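Lpg2148(MvcA) (Legionella pneumophila subsp. pneumophila str. Philadelphia 1, PDB 6K11) probably acts as a ubiquitin-directed deamidase that also removes ubiquitin from the host conjugating enzyme UBE2N, thereby regulating its activity during infection. Local coordinates at residues K10-M15 with K341-T346. Residues are numbered along the deposited sequence; the frame is centred on the assembly and turned at random.
Sequences KKLKSM and KNLQET
L343 pushes its isobutyl group at helix 4-19 between K11, L12 and M15. The side chain of K11 slides past it in the opposite direction, its CG anti to the backbone N (chi1 165°): CG lies against CD1 of L343, CD and then CE pass over CB, CE at 3.6 Å from CB of L343, and a bend at chi4 turns NZ to OE1 of Q344. That NZ to OE1 hydrogen bond is 2.8 Å long, with a C=O...N angle of 149°. Helices 4-19 and 336-351, from nearly opposite ends of the chain, lie side by side as a near-parallel pair; segments 10-15 and 341-346 run at 25°, their axes approaching to 10.4 Å. The second methyl of L343, CD2, sits 3.9 Å from CA of L12 and 4.0 Å from SD of M15, and L12 and T346 both also touch L81 of helix 71-83. SD and CE of M15 come up against the carbonyl oxygen of L343, CE standing 3.5 Å from its O and 3.9 Å from CG2 of T346. OG1 of T346 also hydrogen-bonds to N342 O, the oxygen already bound by T346 N.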
loop_
_atom_site.group_PDB
_atom_site.type_symbol
_atom_site.label_atom_id
_atom_site.label_comp_id
_atom_site.label_asym_id
_atom_site.label_seq_id
_atom_site.Cartn_x
_atom_site.Cartn_y
_atom_site.Cartn_z
ATOM N N LYS A 10 -19.076 -7.374 13.797
ATOM C CA LYS A 10 -19.908 -6.302 14.329
ATOM C C LYS A 10 -19.110 -5.416 15.277
ATOM O O LYS A 10 -19.241 -4.184 15.256
ATOM C CB LYS A 10 -21.123 -6.905 15.041
ATOM C CG LYS A 10 -21.998 -5.925 15.785
ATOM C CD LYS A 10 -23.268 -6.654 16.249
ATOM C CE LYS A 10 -24.291 -5.707 16.855
ATOM N NZ LYS A 10 -25.374 -6.495 17.528
ATOM N N LYS A 11 -18.278 -6.024 16.110
ATOM C CA LYS A 11 -17.539 -5.275 17.120
ATOM C C LYS A 11 -16.380 -4.510 16.502
ATOM O O LYS A 11 -16.138 -3.355 16.865
ATOM C CB LYS A 11 -17.044 -6.232 18.208
ATOM C CG LYS A 11 -15.980 -5.697 19.144
ATOM C CD LYS A 11 -15.989 -6.497 20.462
ATOM C CE LYS A 11 -15.235 -5.764 21.580
ATOM N NZ LYS A 11 -15.912 -5.782 22.890
ATOM N N LEU A 12 -15.649 -5.142 15.578
ATOM C CA LEU A 12 -14.574 -4.439 14.894
ATOM C C LEU A 12 -15.121 -3.216 14.159
ATOM O O LEU A 12 -14.553 -2.109 14.247
ATOM C CB LEU A 12 -13.852 -5.395 13.933
ATOM C CG LEU A 12 -12.901 -4.700 12.944
ATOM C CD1 LEU A 12 -11.679 -4.156 13.674
ATOM C CD2 LEU A 12 -12.484 -5.601 11.778
ATOM N N LYS A 13 -16.247 -3.386 13.463
ATOM C CA LYS A 13 -16.828 -2.267 12.729
ATOM C C LYS A 13 -17.315 -1.178 13.682
ATOM O O LYS A 13 -17.028 0.011 13.485
ATOM C CB LYS A 13 -17.968 -2.754 11.827
ATOM C CG LYS A 13 -18.782 -1.616 11.219
ATOM C CD LYS A 13 -19.633 -2.090 10.059
ATOM C CE LYS A 13 -20.369 -0.923 9.414
ATOM N NZ LYS A 13 -21.085 -1.336 8.185
ATOM N N SER A 14 -18.048 -1.565 14.737
ATOM C CA SER A 14 -18.582 -0.564 15.654
ATOM C C SER A 14 -17.460 0.216 16.342
ATOM O O SER A 14 -17.527 1.449 16.466
ATOM C CB SER A 14 -19.501 -1.243 16.679
ATOM O OG SER A 14 -20.019 -0.283 17.582
ATOM N N MET A 15 -16.406 -0.480 16.757
ATOM C CA MET A 15 -15.298 0.156 17.470
ATOM C C MET A 15 -14.487 1.073 16.557
ATOM O O MET A 15 -14.072 2.165 16.968
ATOM C CB MET A 15 -14.375 -0.915 18.076
ATOM C CG MET A 15 -14.924 -1.643 19.346
ATOM S SD MET A 15 -13.736 -2.846 20.026
ATOM C CE MET A 15 -12.370 -1.759 20.416
ATOM N N LYS A 341 -11.539 -11.349 22.266
ATOM C CA LYS A 341 -10.725 -10.978 23.422
ATOM C C LYS A 341 -9.753 -9.853 23.092
ATOM O O LYS A 341 -9.552 -8.941 23.903
ATOM C CB LYS A 341 -9.950 -12.188 23.931
ATOM C CG LYS A 341 -9.179 -11.866 25.187
ATOM C CD LYS A 341 -9.155 -13.033 26.152
ATOM C CE LYS A 341 -8.292 -12.701 27.359
ATOM N NZ LYS A 341 -7.145 -13.636 27.464
ATOM N N ASN A 342 -9.118 -9.916 21.923
ATOM C CA ASN A 342 -8.269 -8.810 21.477
ATOM C C ASN A 342 -9.059 -7.510 21.356
ATOM O O ASN A 342 -8.578 -6.439 21.745
ATOM C CB ASN A 342 -7.622 -9.165 20.136
ATOM C CG ASN A 342 -6.561 -10.239 20.279
ATOM O OD1 ASN A 342 -6.047 -10.460 21.373
ATOM N ND2 ASN A 342 -6.226 -10.908 19.179
ATOM N N LEU A 343 -10.257 -7.582 20.787
ATOM C CA LEU A 343 -11.096 -6.395 20.656
ATOM C C LEU A 343 -11.528 -5.873 22.025
ATOM O O LEU A 343 -11.566 -4.656 22.252
ATOM C CB LEU A 343 -12.307 -6.719 19.777
ATOM C CG LEU A 343 -11.983 -6.870 18.283
ATOM C CD1 LEU A 343 -13.038 -7.748 17.599
ATOM C CD2 LEU A 343 -11.887 -5.479 17.585
ATOM N N GLN A 344 -11.855 -6.773 22.957
ATOM C CA GLN A 344 -12.237 -6.316 24.289
ATOM C C GLN A 344 -11.059 -5.686 25.027
ATOM O O GLN A 344 -11.242 -4.719 25.777
ATOM C CB GLN A 344 -12.823 -7.469 25.115
ATOM C CG GLN A 344 -13.389 -7.014 26.463
ATOM C CD GLN A 344 -14.194 -5.693 26.381
ATOM O OE1 GLN A 344 -15.079 -5.523 25.517
ATOM N NE2 GLN A 344 -13.880 -4.756 27.278
ATOM N N GLU A 345 -9.846 -6.212 24.838
ATOM C CA GLU A 345 -8.681 -5.583 25.458
ATOM C C GLU A 345 -8.400 -4.213 24.851
ATOM O O GLU A 345 -7.983 -3.294 25.559
ATOM C CB GLU A 345 -7.453 -6.473 25.331
ATOM C CG GLU A 345 -7.470 -7.646 26.314
ATOM C CD GLU A 345 -6.487 -8.737 25.954
ATOM O OE1 GLU A 345 -5.803 -8.629 24.907
ATOM O OE2 GLU A 345 -6.412 -9.720 26.722
ATOM N N THR A 346 -8.647 -4.046 23.554
ATOM C CA THR A 346 -8.538 -2.713 22.966
ATOM C C THR A 346 -9.595 -1.778 23.541
ATOM O O THR A 346 -9.306 -0.615 23.841
ATOM C CB THR A 346 -8.654 -2.837 21.455
ATOM O OG1 THR A 346 -7.611 -3.704 21.005
ATOM C CG2 THR A 346 -8.517 -1.471 20.783
#